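Local coordinates for vesicular integral-membrane protein VIP36 (Canis lupus familiaris, PDB 2DUQ) that acts as a calcium-binding intracellular lectin that binds high-mannose glycans and helps transport and sort the glycoproteins carrying them in the early secretory pathway, at residues H67-V72 with I220-L225. Residues are numbered along the deposited sequence; the frame is centred on the assembly and turned at random.
Sequences HVHFKV and IISMKL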
# COMPACT_ATOMS: atom_id res chain seq x y z
N HIS A 67 -6.54 -7.31 -2.52
CA HIS A 67 -5.54 -8.32 -2.23
C HIS A 67 -4.33 -7.97 -3.08
O HIS A 67 -4.47 -7.74 -4.30
CB HIS A 67 -6.03 -9.72 -2.62
CG HIS A 67 -7.16 -10.21 -1.79
ND1 HIS A 67 -7.84 -11.39 -2.07
CD2 HIS A 67 -7.76 -9.68 -0.69
CE1 HIS A 67 -8.79 -11.57 -1.17
NE2 HIS A 67 -8.78 -10.54 -0.33
N VAL A 68 -3.18 -7.92 -2.44
CA VAL A 68 -1.92 -7.53 -3.11
C VAL A 68 -0.93 -8.68 -3.01
O VAL A 68 -0.56 -9.11 -1.91
CB VAL A 68 -1.28 -6.24 -2.45
CG1 VAL A 68 -0.01 -5.79 -3.19
CG2 VAL A 68 -2.29 -5.11 -2.34
N HIS A 69 -0.49 -9.18 -4.16
CA HIS A 69 0.60 -10.13 -4.18
C HIS A 69 1.86 -9.30 -4.50
O HIS A 69 1.93 -8.67 -5.54
CB HIS A 69 0.34 -11.23 -5.21
CG HIS A 69 1.42 -12.26 -5.30
ND1 HIS A 69 1.48 -13.19 -6.32
CD2 HIS A 69 2.49 -12.50 -4.51
CE1 HIS A 69 2.54 -13.96 -6.15
NE2 HIS A 69 3.18 -13.56 -5.06
N PHE A 70 2.80 -9.27 -3.55
CA PHE A 70 3.98 -8.39 -3.60
C PHE A 70 5.19 -9.26 -3.29
O PHE A 70 5.04 -10.36 -2.75
CB PHE A 70 3.87 -7.23 -2.57
CG PHE A 70 3.96 -7.69 -1.13
CD1 PHE A 70 2.81 -8.08 -0.44
CD2 PHE A 70 5.19 -7.72 -0.46
CE1 PHE A 70 2.87 -8.52 0.87
CE2 PHE A 70 5.29 -8.16 0.88
CZ PHE A 70 4.11 -8.57 1.56
N LYS A 71 6.38 -8.78 -3.67
CA LYS A 71 7.62 -9.42 -3.27
C LYS A 71 8.68 -8.37 -2.99
O LYS A 71 9.04 -7.57 -3.86
CB LYS A 71 8.11 -10.45 -4.32
CG LYS A 71 9.16 -11.42 -3.76
CD LYS A 71 9.75 -12.33 -4.86
CE LYS A 71 11.11 -12.96 -4.49
NZ LYS A 71 11.27 -13.54 -3.11
N VAL A 72 9.19 -8.37 -1.76
CA VAL A 72 10.30 -7.51 -1.39
C VAL A 72 11.47 -8.42 -1.16
O VAL A 72 11.41 -9.33 -0.31
CB VAL A 72 10.02 -6.73 -0.09
CG1 VAL A 72 11.21 -5.82 0.26
CG2 VAL A 72 8.74 -5.91 -0.22
N ILE A 220 5.34 -5.52 -7.20
CA ILE A 220 3.94 -5.86 -7.15
C ILE A 220 3.70 -6.87 -8.26
O ILE A 220 4.06 -6.64 -9.41
CB ILE A 220 3.09 -4.60 -7.38
CG1 ILE A 220 3.49 -3.51 -6.36
CG2 ILE A 220 1.59 -4.92 -7.34
CD1 ILE A 220 3.32 -3.92 -4.87
N ILE A 221 3.13 -8.02 -7.89
CA ILE A 221 2.90 -9.11 -8.85
C ILE A 221 1.45 -9.01 -9.32
O ILE A 221 1.18 -9.02 -10.53
CB ILE A 221 3.28 -10.47 -8.24
CG1 ILE A 221 4.77 -10.47 -7.88
CG2 ILE A 221 2.99 -11.61 -9.22
CD1 ILE A 221 5.08 -11.12 -6.62
N SER A 222 0.52 -8.85 -8.37
CA SER A 222 -0.87 -8.64 -8.72
C SER A 222 -1.59 -7.84 -7.65
O SER A 222 -1.19 -7.84 -6.48
CB SER A 222 -1.60 -9.99 -8.90
OG SER A 222 -1.68 -10.70 -7.68
N MET A 223 -2.64 -7.13 -8.06
CA MET A 223 -3.51 -6.44 -7.12
C MET A 223 -4.93 -6.75 -7.57
O MET A 223 -5.29 -6.49 -8.72
CB MET A 223 -3.27 -4.94 -7.12
CG MET A 223 -1.89 -4.50 -6.58
SD MET A 223 -1.70 -2.72 -6.61
CE MET A 223 -1.19 -2.42 -8.30
N LYS A 224 -5.72 -7.33 -6.68
CA LYS A 224 -7.07 -7.78 -7.02
C LYS A 224 -8.04 -7.11 -6.08
O LYS A 224 -7.97 -7.32 -4.87
CB LYS A 224 -7.16 -9.31 -6.91
CG LYS A 224 -6.39 -10.03 -8.02
CD LYS A 224 -6.42 -11.55 -7.81
CE LYS A 224 -5.49 -12.25 -8.78
NZ LYS A 224 -6.08 -13.55 -9.25
N LEU A 225 -8.92 -6.29 -6.65
CA LEU A 225 -9.89 -5.52 -5.88
C LEU A 225 -11.28 -6.14 -5.99
O LEU A 225 -11.82 -6.29 -7.10
CB LEU A 225 -9.90 -4.06 -6.36
CG LEU A 225 -10.46 -2.89 -5.52
CD1 LEU A 225 -11.89 -2.69 -5.77
CD2 LEU A 225 -10.17 -3.05 -4.02
O HOH W 1 -3.45 -10.25 -5.89
O HOH W 2 -0.42 -13.31 -8.10
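Segments 67-72 and 220-225, parts of strands 64-73 and 217-227, run antiparallel as neighbours, their axes 4.6 Å apart, in one sheet of the β-sandwich of the L-type lectin domain, the lumenal part of this membrane protein, and a classic beta bulge, Ile221 and Ser222 facing His69, shifts their register by one. His67 and Lys224 form a regular hydrogen-bonded pair, joined both ways through their backbone N and O atoms. At the bulge, His69 O accepts two bonds, a short one from Ile221 N (2.7 Å) and a longer one from Ser222 N (3.2 Å), while His69 N gives its hydrogen to Ser222 O. The extra residue brings Ile220 opposite Phe70 and turns Ile221 toward His69. Alternation along the strands sends the side chains to two different faces. On the buried face, Val68 CG1 meets Met223 CG alongside at 4.1 Å, and Ile220 CD1 reaches both Val68 CG1 and Phe70 CB; Val68 also touches Leu87 of strand 84-90 in the other sheet. On the partly exposed face, with CG anti to the backbone N (chi1 -180°), the His69 imidazole lies across Ile221. The methyl CD1 of Ile221 sits over one ring face in a CH-pi contact, 3.7 Å from the centroid and displaced toward the rim; Phe166 also meets this ring. Ser222 OG binds two waters. One water also donates to His67 O; the other lies at the edge of the imidazole, in its plane, 2.6 Å from His69 ND1 and 2.9 Å from Ser222 OG.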